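Local atomic coordinates of ileal bile acid-binding protein (Danio rerio, PDB entry 3ELX), a protein that binds cholate and probably other bile acids, and perhaps fatty acids, as a small cytoplasmic lipid carrier of the fatty-acid binding protein family. Residues T52-Q55 with H61-T64; V113-A118 with T124-R129; V63-I68 with I96-Y101. All blocks are in the same frame, centred on the assembly; numbering follows the deposited sequence.

Contact 1: residues T52-Q55 with H61-T64; sequences TWTQ and HVVT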
ATOM      1  N   THR A  52      11.332   3.286  -4.413  1.00  9.48           N
ATOM      2  CA  THR A  52      10.989   2.076  -5.162  1.00  9.86           C
ATOM      3  C   THR A  52      10.257   1.186  -4.172  1.00 10.06           C
ATOM      4  O   THR A  52      10.826   0.784  -3.150  1.00 10.08           O
ATOM      5  CB  THR A  52      12.235   1.346  -5.696  1.00 10.48           C
ATOM      6  OG1 THR A  52      13.002   2.240  -6.510  1.00 12.29           O
ATOM      7  CG2 THR A  52      11.831   0.112  -6.515  1.00 11.76           C
ATOM      8  N   TRP A  53       9.004   0.882  -4.483  1.00  9.79           N
ATOM      9  CA  TRP A  53       8.106   0.257  -3.518  1.00 10.14           C
ATOM     10  C   TRP A  53       7.597  -1.039  -4.124  1.00 10.24           C
ATOM     11  O   TRP A  53       6.860  -1.015  -5.099  1.00 10.44           O
ATOM     12  CB  TRP A  53       6.944   1.216  -3.260  1.00 10.77           C
ATOM     13  CG  TRP A  53       6.180   0.936  -2.012  1.00 11.00           C
ATOM     14  CD1 TRP A  53       5.376  -0.141  -1.756  1.00 12.09           C
ATOM     15  CD2 TRP A  53       6.139   1.761  -0.840  1.00 10.54           C
ATOM     16  NE1 TRP A  53       4.834  -0.034  -0.492  1.00 12.80           N
ATOM     17  CE2 TRP A  53       5.289   1.123   0.087  1.00 12.05           C
ATOM     18  CE3 TRP A  53       6.729   2.985  -0.491  1.00 11.70           C
ATOM     19  CZ2 TRP A  53       5.012   1.668   1.343  1.00 13.02           C
ATOM     20  CZ3 TRP A  53       6.465   3.520   0.767  1.00 12.12           C
ATOM     21  CH2 TRP A  53       5.615   2.854   1.667  1.00 12.80           C
ATOM     22  N   THR A  54       8.008  -2.167  -3.549  1.00  9.82           N
ATOM     23  CA  THR A  54       7.710  -3.480  -4.125  1.00 10.21           C
ATOM     24  C   THR A  54       6.849  -4.303  -3.175  1.00 10.50           C
ATOM     25  O   THR A  54       7.144  -4.397  -1.983  1.00 10.52           O
ATOM     26  CB  THR A  54       9.030  -4.226  -4.446  1.00 11.13           C
ATOM     27  OG1 THR A  54       9.829  -3.430  -5.333  1.00 11.83           O
ATOM     28  CG2 THR A  54       8.760  -5.567  -5.091  1.00 11.96           C
ATOM     29  N   GLN A  55       5.773  -4.878  -3.704  1.00  9.53           N
ATOM     30  CA  GLN A  55       4.881  -5.714  -2.902  1.00  9.81           C
ATOM     31  C   GLN A  55       4.799  -7.095  -3.518  1.00  9.73           C
ATOM     32  O   GLN A  55       4.584  -7.245  -4.728  1.00  9.90           O
ATOM     33  CB  GLN A  55       3.467  -5.114  -2.804  1.00 11.09           C
ATOM     34  CG  GLN A  55       3.436  -3.731  -2.175  1.00 12.95           C
ATOM     35  CD  GLN A  55       2.070  -3.088  -2.290  1.00 16.55           C
ATOM     36  OE1 GLN A  55       1.446  -3.121  -3.348  1.00 18.89           O
ATOM     37  NE2 GLN A  55       1.603  -2.492  -1.206  1.00 18.43           N
ATOM     38  N   HIS A  61       2.994 -12.588  -7.911  1.00  9.28           N
ATOM     39  CA  HIS A  61       2.548 -11.304  -8.420  1.00  9.93           C
ATOM     40  C   HIS A  61       3.339 -10.220  -7.703  1.00 10.67           C
ATOM     41  O   HIS A  61       3.071  -9.913  -6.542  1.00 11.60           O
ATOM     42  CB  HIS A  61       1.049 -11.176  -8.150  1.00  9.99           C
ATOM     43  CG  HIS A  61       0.448  -9.883  -8.605  1.00 10.36           C
ATOM     44  ND1 HIS A  61       0.885  -9.201  -9.721  1.00 12.90           N
ATOM     45  CD2 HIS A  61      -0.603  -9.180  -8.121  1.00 12.28           C
ATOM     46  CE1 HIS A  61       0.164  -8.102  -9.870  1.00 12.40           C
ATOM     47  NE2 HIS A  61      -0.747  -8.069  -8.916  1.00 14.96           N
ATOM     48  N   VAL A  62       4.332  -9.661  -8.387  1.00 10.41           N
ATOM     49  CA  VAL A  62       5.143  -8.597  -7.788  1.00 10.75           C
ATOM     50  C   VAL A  62       4.699  -7.252  -8.348  1.00 11.21           C
ATOM     51  O   VAL A  62       4.672  -7.053  -9.566  1.00 12.11           O
ATOM     52  CB  VAL A  62       6.652  -8.833  -8.012  1.00 10.59           C
ATOM     53  CG1 VAL A  62       7.471  -7.764  -7.308  1.00 12.34           C
ATOM     54  CG2 VAL A  62       7.053 -10.207  -7.510  1.00 11.78           C
ATOM     55  N   VAL A  63       4.337  -6.335  -7.458  1.00 11.40           N
ATOM     56  CA  VAL A  63       3.889  -5.010  -7.883  1.00 11.96           C
ATOM     57  C   VAL A  63       4.972  -4.043  -7.456  1.00 12.19           C
ATOM     58  O   VAL A  63       5.261  -3.951  -6.278  1.00 11.52           O
ATOM     59  CB  VAL A  63       2.547  -4.627  -7.233  1.00 12.59           C
ATOM     60  CG1 VAL A  63       2.125  -3.202  -7.634  1.00 14.61           C
ATOM     61  CG2 VAL A  63       1.468  -5.618  -7.621  1.00 14.06           C
ATOM     62  N   THR A  64       5.565  -3.343  -8.419  1.00 12.77           N
ATOM     63  CA  THR A  64       6.593  -2.351  -8.118  1.00 13.20           C
ATOM     64  C   THR A  64       6.173  -0.979  -8.615  1.00 13.01           C
ATOM     65  O   THR A  64       5.816  -0.807  -9.787  1.00 13.08           O
ATOM     66  CB  THR A  64       7.942  -2.733  -8.757  1.00 14.01           C
ATOM     67  OG1 THR A  64       8.339  -4.012  -8.265  1.00 16.29           O
ATOM     68  CG2 THR A  64       9.028  -1.731  -8.397  1.00 14.74           C
TER
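The beta hairpin of strands 50-57 and 61-68, part of the antiparallel barrel of the fatty-acid binding protein fold, brings Thr-54 against Thr-64 and Gln-55 against Val-63. The axes of the two short segments approach to 4.6 Å at 161°, close to antiparallel. Thr-54 and Thr-64 form a non-hydrogen-bonded pair; Gln-55 and Val-63 form a hydrogen-bonded one, with Gln-55 N to Val-63 O at 2.8 Å and Val-63 N to Gln-55 O at 2.9 Å. The second bond is the straighter at its hydrogen, 170°, and its donor lies in the carbonyl plane. One face of the sheet carries Gln-55 and Val-63. Gln-55, seen to bind cholate in another structure of this protein, runs extended beyond CG, and its OE1 makes a weak hydrogen bond to the hydroxyl of Tyr-57. The ring of His-61 has Val-63 CG2 over one face, toward the rim, while its NE2 is hydrogen-bonded to Val-78 O. On the other face the threonine hydroxyls meet, Thr-54 OG1 to Thr-64 OG1 at 3.3 Å, a weak hydrogen bond. Both oxygens lie beside their own backbone N, which turns the methyl of Thr-54 (chi1 -57°) toward Val-62. There Thr-54 CG2 presses on Val-62 CG1 at 3.4 Å, closer than usual carbon contact.

Contact 2: residues V113-A118 with T124-R129; sequences VETSTA and TAVLVR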
ATOM      1  N   VAL A 113       2.823   1.540   8.659  1.00 10.21           N
ATOM      2  CA  VAL A 113       1.370   1.584   8.776  1.00 10.66           C
ATOM      3  C   VAL A 113       0.766   2.152   7.505  1.00 10.73           C
ATOM      4  O   VAL A 113       1.028   3.302   7.153  1.00 11.19           O
ATOM      5  CB  VAL A 113       0.918   2.432   9.977  1.00 11.18           C
ATOM      6  CG1 VAL A 113      -0.598   2.378  10.100  1.00 11.98           C
ATOM      7  CG2 VAL A 113       1.578   1.924  11.277  1.00 11.61           C
ATOM      8  N   GLU A 114      -0.044   1.336   6.839  1.00 10.29           N
ATOM      9  CA  GLU A 114      -0.597   1.666   5.529  1.00 11.00           C
ATOM     10  C   GLU A 114      -2.111   1.703   5.615  1.00 10.60           C
ATOM     11  O   GLU A 114      -2.735   0.711   5.985  1.00 11.06           O
ATOM     12  CB  GLU A 114      -0.155   0.636   4.500  1.00 11.74           C
ATOM     13  CG  GLU A 114       1.341   0.616   4.287  1.00 13.59           C
ATOM     14  CD  GLU A 114       1.762  -0.454   3.307  1.00 19.34           C
ATOM     15  OE1 GLU A 114       1.703  -0.196   2.085  1.00 20.71           O
ATOM     16  OE2 GLU A 114       2.145  -1.552   3.761  1.00 20.71           O
ATOM     17  N   THR A 115      -2.693   2.857   5.296  1.00 10.21           N
ATOM     18  CA  THR A 115      -4.141   3.032   5.410  1.00 10.20           C
ATOM     19  C   THR A 115      -4.735   3.293   4.025  1.00 10.28           C
ATOM     20  O   THR A 115      -4.355   4.267   3.357  1.00 10.66           O
ATOM     21  CB  THR A 115      -4.474   4.206   6.347  1.00 10.33           C
ATOM     22  OG1 THR A 115      -3.878   4.002   7.635  1.00 11.60           O
ATOM     23  CG2 THR A 115      -5.995   4.380   6.496  1.00 11.34           C
ATOM     24  N   SER A 116      -5.668   2.436   3.608  1.00  9.38           N
ATOM     25  CA  SER A 116      -6.366   2.599   2.332  1.00  9.79           C
ATOM     26  C   SER A 116      -7.807   3.014   2.626  1.00  9.71           C
ATOM     27  O   SER A 116      -8.514   2.344   3.381  1.00  9.81           O
ATOM     28  CB  SER A 116      -6.344   1.297   1.523  1.00 10.38           C
ATOM     29  OG  SER A 116      -5.045   0.734   1.432  1.00 11.84           O
ATOM     30  N   THR A 117      -8.237   4.119   2.028  1.00  9.58           N
ATOM     31  CA  THR A 117      -9.542   4.694   2.328  1.00 10.21           C
ATOM     32  C   THR A 117     -10.358   4.763   1.048  1.00 10.79           C
ATOM     33  O   THR A 117      -9.979   5.438   0.091  1.00 10.53           O
ATOM     34  CB  THR A 117      -9.365   6.092   2.929  1.00  9.91           C
ATOM     35  OG1 THR A 117      -8.540   5.979   4.097  1.00 10.97           O
ATOM     36  CG2 THR A 117     -10.716   6.717   3.295  1.00 11.25           C
ATOM     37  N   ALA A 118     -11.467   4.033   1.030  1.00 11.84           N
ATOM     38  CA  ALA A 118     -12.355   4.039  -0.125  1.00 13.00           C
ATOM     39  C   ALA A 118     -13.749   4.517   0.264  1.00 13.89           C
ATOM     40  O   ALA A 118     -14.142   4.442   1.429  1.00 13.82           O
ATOM     41  CB  ALA A 118     -12.412   2.667  -0.753  1.00 13.42           C
ATOM     42  N   THR A 124     -17.962   4.679   3.884  1.00 18.98           N
ATOM     43  CA  THR A 124     -16.518   4.568   3.795  1.00 17.17           C
ATOM     44  C   THR A 124     -16.075   3.169   4.215  1.00 15.94           C
ATOM     45  O   THR A 124     -16.684   2.550   5.090  1.00 15.84           O
ATOM     46  CB  THR A 124     -15.833   5.604   4.701  1.00 17.60           C
ATOM     47  OG1 THR A 124     -16.152   5.322   6.072  1.00 19.85           O
ATOM     48  CG2 THR A 124     -16.305   7.008   4.358  1.00 16.66           C
ATOM     49  N   ALA A 125     -15.031   2.661   3.567  1.00 13.77           N
ATOM     50  CA  ALA A 125     -14.344   1.476   4.062  1.00 12.70           C
ATOM     51  C   ALA A 125     -12.861   1.765   4.117  1.00 12.10           C
ATOM     52  O   ALA A 125     -12.292   2.330   3.177  1.00 11.32           O
ATOM     53  CB  ALA A 125     -14.618   0.261   3.196  1.00 13.24           C
ATOM     54  N   VAL A 126     -12.257   1.371   5.231  1.00 11.30           N
ATOM     55  CA  VAL A 126     -10.857   1.661   5.518  1.00 10.96           C
ATOM     56  C   VAL A 126     -10.105   0.374   5.852  1.00 10.77           C
ATOM     57  O   VAL A 126     -10.506  -0.385   6.750  1.00 10.40           O
ATOM     58  CB  VAL A 126     -10.709   2.646   6.695  1.00 10.50           C
ATOM     59  CG1 VAL A 126      -9.237   2.953   6.952  1.00 11.86           C
ATOM     60  CG2 VAL A 126     -11.471   3.940   6.423  1.00 12.04           C
ATOM     61  N   LEU A 127      -9.034   0.130   5.109  1.00 10.68           N
ATOM     62  CA  LEU A 127      -8.109  -0.955   5.397  1.00 11.43           C
ATOM     63  C   LEU A 127      -6.864  -0.372   6.063  1.00 11.40           C
ATOM     64  O   LEU A 127      -6.235   0.540   5.524  1.00 11.66           O
ATOM     65  CB  LEU A 127      -7.720  -1.679   4.111  1.00 11.46           C
ATOM     66  CG  LEU A 127      -6.518  -2.623   4.140  1.00 12.61           C
ATOM     67  CD1 LEU A 127      -6.740  -3.802   5.084  1.00 13.53           C
ATOM     68  CD2 LEU A 127      -6.210  -3.107   2.719  1.00 13.52           C
ATOM     69  N   VAL A 128      -6.532  -0.886   7.244  1.00 11.22           N
ATOM     70  CA  VAL A 128      -5.296  -0.509   7.916  1.00 11.94           C
ATOM     71  C   VAL A 128      -4.399  -1.731   8.038  1.00 12.02           C
ATOM     72  O   VAL A 128      -4.768  -2.714   8.672  1.00 11.68           O
ATOM     73  CB  VAL A 128      -5.539   0.067   9.333  1.00 12.10           C
ATOM     74  CG1 VAL A 128      -4.216   0.522   9.951  1.00 13.81           C
ATOM     75  CG2 VAL A 128      -6.548   1.219   9.312  1.00 13.23           C
ATOM     76  N   ARG A 129      -3.227  -1.662   7.415  1.00 11.79           N
ATOM     77  CA  ARG A 129      -2.244  -2.744   7.490  1.00 13.25           C
ATOM     78  C   ARG A 129      -1.029  -2.263   8.256  1.00 12.46           C
ATOM     79  O   ARG A 129      -0.517  -1.182   7.991  1.00 12.39           O
ATOM     80  CB  ARG A 129      -1.813  -3.170   6.086  1.00 13.46           C
ATOM     81  CG  ARG A 129      -2.902  -3.838   5.251  1.00 16.37           C
ATOM     82  CD  ARG A 129      -2.351  -4.430   3.935  1.00 18.07           C
ATOM     83  NE  ARG A 129      -1.009  -4.974   4.110  1.00 22.56           N
ATOM     84  CZ  ARG A 129       0.108  -4.376   3.701  1.00 24.45           C
ATOM     85  NH1 ARG A 129       0.059  -3.219   3.055  1.00 27.45           N
ATOM     86  NH2 ARG A 129       1.280  -4.944   3.930  1.00 26.19           N
TER
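The guanidinium of Arg-129 and the carboxylate of Glu-114 are the flat groups here, their planes 76° apart. Glu-114 OE2 approaches the guanidinium obliquely and lies 2.8 Å from Arg-129 NH1; the N-H...O angle of 129° makes this a weak hydrogen bond within the salt bridge. The two side chains run side by side in the same direction, and a bend at chi3 of Arg-129 (36°) brings its end back toward the glutamate. Because both residues are buried, pairing their charges probably offsets the cost of placing them inside; Arg-129 NH2 has a further hydrogen bond to Thr-12 OG1. The backbones form an antiparallel hairpin. Six hydrogen bonds join Glu-114 with Arg-129, Ser-116 with Leu-127, and Ala-118 with Ala-125, for example Ser-116 N to Leu-127 O at 2.8 Å. On the face away from Glu-114 and Arg-129, Thr-115 CG2 meets Val-126 CG1 at 3.6 Å. Each of these methyl carbons points away from its own backbone N, which brings them together across the strands. Beside them, Val-113 CG1 touches Val-128 CG1 at 4.1 Å. Strand 102-108 flanks one side of the hairpin and strand 8-16 the other, while helix 18-24 packs on the Ser-116 and Leu-127 face, where Phe-21 touches both residues and Ala-118.

Contact 3: residues V63-I68 with I96-Y101; sequences VTNKFI and ISFPKY. With EDO (1,2-ethanediol), chain B.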
ATOM      1  N   VAL A  63       4.337  -6.335  -7.458  1.00 11.40           N
ATOM      2  CA  VAL A  63       3.889  -5.010  -7.883  1.00 11.96           C
ATOM      3  C   VAL A  63       4.972  -4.043  -7.456  1.00 12.19           C
ATOM      4  O   VAL A  63       5.261  -3.951  -6.278  1.00 11.52           O
ATOM      5  CB  VAL A  63       2.547  -4.627  -7.233  1.00 12.59           C
ATOM      6  CG1 VAL A  63       2.125  -3.202  -7.634  1.00 14.61           C
ATOM      7  CG2 VAL A  63       1.468  -5.618  -7.621  1.00 14.06           C
ATOM      8  N   THR A  64       5.565  -3.343  -8.419  1.00 12.77           N
ATOM      9  CA  THR A  64       6.593  -2.351  -8.118  1.00 13.20           C
ATOM     10  C   THR A  64       6.173  -0.979  -8.615  1.00 13.01           C
ATOM     11  O   THR A  64       5.816  -0.807  -9.787  1.00 13.08           O
ATOM     12  CB  THR A  64       7.942  -2.733  -8.757  1.00 14.01           C
ATOM     13  OG1 THR A  64       8.339  -4.012  -8.265  1.00 16.29           O
ATOM     14  CG2 THR A  64       9.028  -1.731  -8.397  1.00 14.74           C
ATOM     15  N   ASN A  65       6.210  -0.013  -7.709  1.00 12.29           N
ATOM     16  CA  ASN A  65       5.976   1.379  -8.060  1.00 12.19           C
ATOM     17  C   ASN A  65       7.208   2.189  -7.758  1.00 11.98           C
ATOM     18  O   ASN A  65       7.758   2.106  -6.662  1.00 12.42           O
ATOM     19  CB  ASN A  65       4.769   1.942  -7.319  1.00 13.10           C
ATOM     20  CG  ASN A  65       3.473   1.640  -8.036  1.00 13.98           C
ATOM     21  OD1 ASN A  65       3.364   1.880  -9.236  1.00 17.90           O
ATOM     22  ND2 ASN A  65       2.505   1.091  -7.321  1.00 16.15           N
ATOM     23  N   LYS A  66       7.648   2.940  -8.763  1.00 11.60           N
ATOM     24  CA  LYS A  66       8.761   3.868  -8.623  1.00 11.56           C
ATOM     25  C   LYS A  66       8.203   5.270  -8.778  1.00 11.48           C
ATOM     26  O   LYS A  66       7.568   5.603  -9.796  1.00 12.32           O
ATOM     27  CB  LYS A  66       9.839   3.601  -9.673  1.00 11.88           C
ATOM     28  CG  LYS A  66      10.522   2.267  -9.485  1.00 14.71           C
ATOM     29  CD  LYS A  66      11.353   1.886 -10.698  1.00 20.43           C
ATOM     30  CE  LYS A  66      12.833   2.183 -10.500  1.00 23.49           C
ATOM     31  NZ  LYS A  66      13.119   3.630 -10.305  1.00 25.98           N
ATOM     32  N   PHE A  67       8.398   6.077  -7.742  1.00 10.48           N
ATOM     33  CA  PHE A  67       7.888   7.441  -7.762  1.00 10.36           C
ATOM     34  C   PHE A  67       8.829   8.390  -7.055  1.00 10.19           C
ATOM     35  O   PHE A  67       9.607   7.973  -6.193  1.00 10.71           O
ATOM     36  CB  PHE A  67       6.479   7.521  -7.159  1.00 10.88           C
ATOM     37  CG  PHE A  67       6.381   7.027  -5.739  1.00 11.10           C
ATOM     38  CD1 PHE A  67       6.038   5.698  -5.471  1.00 11.13           C
ATOM     39  CD2 PHE A  67       6.606   7.893  -4.660  1.00 11.27           C
ATOM     40  CE1 PHE A  67       5.935   5.230  -4.140  1.00 11.48           C
ATOM     41  CE2 PHE A  67       6.494   7.440  -3.334  1.00 11.88           C
ATOM     42  CZ  PHE A  67       6.165   6.114  -3.072  1.00 11.20           C
ATOM     43  N   ILE A  68       8.775   9.658  -7.447  1.00  9.30           N
ATOM     44  CA  ILE A  68       9.492  10.717  -6.734  1.00  8.97           C
ATOM     45  C   ILE A  68       8.440  11.634  -6.138  1.00  8.92           C
ATOM     46  O   ILE A  68       7.579  12.154  -6.858  1.00  8.70           O
ATOM     47  CB  ILE A  68      10.445  11.503  -7.671  1.00  9.09           C
ATOM     48  CG1 ILE A  68      11.511  10.548  -8.224  1.00 10.67           C
ATOM     49  CG2 ILE A  68      11.077  12.686  -6.925  1.00  9.40           C
ATOM     50  CD1 ILE A  68      12.305  11.110  -9.383  1.00 13.78           C
ATOM     51  N   ILE A  96      -0.765   8.657  -1.560  1.00 10.27           N
ATOM     52  CA  ILE A  96      -0.843   8.261  -2.957  1.00 11.06           C
ATOM     53  C   ILE A  96      -2.316   8.225  -3.307  1.00 10.74           C
ATOM     54  O   ILE A  96      -3.101   7.511  -2.671  1.00 10.29           O
ATOM     55  CB  ILE A  96      -0.234   6.869  -3.218  1.00 10.98           C
ATOM     56  CG1 ILE A  96       1.196   6.797  -2.661  1.00 12.87           C
ATOM     57  CG2 ILE A  96      -0.287   6.553  -4.717  1.00 11.81           C
ATOM     58  CD1 ILE A  96       1.863   5.431  -2.840  1.00 13.61           C
ATOM     59  N   SER A  97      -2.676   9.009  -4.312  1.00  9.96           N
ATOM     60  CA  SER A  97      -4.052   9.085  -4.755  1.00 10.24           C
ATOM     61  C   SER A  97      -4.253   8.089  -5.896  1.00 10.71           C
ATOM     62  O   SER A  97      -4.071   8.409  -7.079  1.00 11.17           O
ATOM     63  CB  SER A  97      -4.406  10.524  -5.157  1.00 10.59           C
ATOM     64  OG  SER A  97      -4.157  11.403  -4.062  1.00 11.36           O
ATOM     65  N   PHE A  98      -4.616   6.859  -5.535  1.00 10.46           N
ATOM     66  CA  PHE A  98      -4.895   5.831  -6.540  1.00 10.68           C
ATOM     67  C   PHE A  98      -6.260   6.036  -7.210  1.00 11.05           C
ATOM     68  O   PHE A  98      -7.131   6.722  -6.678  1.00 11.19           O
ATOM     69  CB  PHE A  98      -4.884   4.439  -5.904  1.00 10.84           C
ATOM     70  CG  PHE A  98      -3.516   3.902  -5.592  1.00 11.05           C
ATOM     71  CD1 PHE A  98      -2.770   3.259  -6.569  1.00 13.39           C
ATOM     72  CD2 PHE A  98      -2.998   3.989  -4.303  1.00 12.74           C
ATOM     73  CE1 PHE A  98      -1.507   2.734  -6.272  1.00 13.88           C
ATOM     74  CE2 PHE A  98      -1.742   3.465  -4.000  1.00 13.83           C
ATOM     75  CZ  PHE A  98      -0.995   2.847  -4.995  1.00 13.46           C
ATOM     76  N   PRO A  99      -6.467   5.424  -8.387  1.00 11.63           N
ATOM     77  CA  PRO A  99      -7.783   5.502  -9.013  1.00 11.77           C
ATOM     78  C   PRO A  99      -8.962   5.152  -8.094  1.00 12.23           C
ATOM     79  O   PRO A  99      -9.959   5.882  -8.071  1.00 13.30           O
ATOM     80  CB  PRO A  99      -7.667   4.488 -10.149  1.00 11.72           C
ATOM     81  CG  PRO A  99      -6.246   4.642 -10.579  1.00 11.81           C
ATOM     82  CD  PRO A  99      -5.506   4.707  -9.249  1.00 11.40           C
ATOM     83  N   LYS A 100      -8.830   4.071  -7.333  1.00 12.21           N
ATOM     84  CA  LYS A 100      -9.959   3.507  -6.576  1.00 12.84           C
ATOM     85  C   LYS A 100      -9.992   3.862  -5.087  1.00 12.10           C
ATOM     86  O   LYS A 100     -10.976   3.583  -4.406  1.00 12.05           O
ATOM     87  CB  LYS A 100      -9.992   1.979  -6.741  1.00 13.68           C
ATOM     88  CG  LYS A 100     -10.647   1.518  -8.048  1.00 16.29           C
ATOM     89  CD  LYS A 100     -11.165   0.087  -7.957  1.00 22.28           C
ATOM     90  CE  LYS A 100     -10.248  -0.892  -8.677  1.00 24.87           C
ATOM     91  NZ  LYS A 100     -10.566  -0.954 -10.131  1.00 26.41           N
ATOM     92  N   TYR A 101      -8.924   4.458  -4.571  1.00 11.40           N
ATOM     93  CA  TYR A 101      -8.840   4.725  -3.131  1.00 10.95           C
ATOM     94  C   TYR A 101      -7.688   5.668  -2.835  1.00 10.71           C
ATOM     95  O   TYR A 101      -6.819   5.886  -3.688  1.00 11.14           O
ATOM     96  CB  TYR A 101      -8.669   3.422  -2.327  1.00 11.65           C
ATOM     97  CG  TYR A 101      -7.465   2.592  -2.736  1.00 11.87           C
ATOM     98  CD1 TYR A 101      -6.251   2.714  -2.077  1.00 11.19           C
ATOM     99  CD2 TYR A 101      -7.554   1.677  -3.788  1.00 12.40           C
ATOM    100  CE1 TYR A 101      -5.138   1.951  -2.461  1.00 12.04           C
ATOM    101  CE2 TYR A 101      -6.458   0.914  -4.180  1.00 13.25           C
ATOM    102  CZ  TYR A 101      -5.257   1.053  -3.510  1.00 13.15           C
ATOM    103  OH  TYR A 101      -4.177   0.285  -3.905  1.00 15.64           O
TER
HETATM  104  C1  EDO B 200       1.899   1.395  -1.857  1.00 25.68           C
HETATM  105  O1  EDO B 200       0.697   1.634  -1.869  1.00 27.14           O
HETATM  106  C2  EDO B 200       2.791   1.879  -2.974  1.00 24.60           C
HETATM  107  O2  EDO B 200       2.621   1.042  -4.126  1.00 24.57           O
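Phe-67 and Ile-96 point their side chains toward each other across the interior of the barrel, and Asn-65 reaches in the same way toward the ring of Phe-98. The ends alone meet: the nearest CA atoms, those of Phe-67 and Ile-96, are 10.0 Å apart, and no hydrogen bond joins the segments directly. Ile-96 CD1 comes obliquely to the Phe-67 ring, 4.3 Å from CE1. The isoleucine gets there with CG1 beside its backbone N and an extended chain (chi2 178°) that carries CD1 from strand 93-97 into the barrel interior. Asn-65 ND2 lies at the edge of the Phe-98 ring, near its plane, 4.5 Å from CE1. That ring is enclosed within its own segment, with Ile-96 CG2 3.5 Å above one face, offset toward the rim, and Tyr-101 OH 3.8 Å above the opposite face, over the centre. In turn Phe-98 CB lies over the centre of the Tyr-101 ring.

A 1,2-ethanediol, probably from the crystallisation liquor, bridges the two sides. Its O2 accepts a hydrogen bond from Asn-65 ND2 at 3.2 Å and 164°, its O1 is at the edge of the Phe-98 ring, 3.7 Å from CE2, and its C2 is 3.7 Å from Ile-96 CD1. The other amide atom, Asn-65 OD1, accepts a hydrogen bond from Glu-76 N, which fixes the amide with its N-H toward the diol. Tyr-101 binds cholate in another structure of this protein, and Phe-67 lies beside the cholate-contacting Leu-94. One amide donor set among aromatic and aliphatic groups is consistent with a pocket for an amphipathic ligand, whose hydroxyls could occupy places like that of the diol.

How the contacts relate
From the N terminus, contact 1 closes the short turn between strands 50-57 and 61-68. Contact 3 begins where contact 1 ends, sharing Val-63 and Thr-64, and closes a much longer loop of 27 residues by bringing strand 61-68 opposite the end of strand 93-97. Contact 2 follows separately, closing the last hairpin, so none lies within another. Contacts 1 and 2 fall on opposite sides of the chain's centre, their centres about 18 Å apart, yet Trp-53 CZ2 approaches Glu-114 OE1 to 3.9 Å. Trp-53 also packs on Phe-67, and Tyr-101 touches Ser-116 and Ala-118, so inward-reaching side chains tie the two hairpins to contact 3.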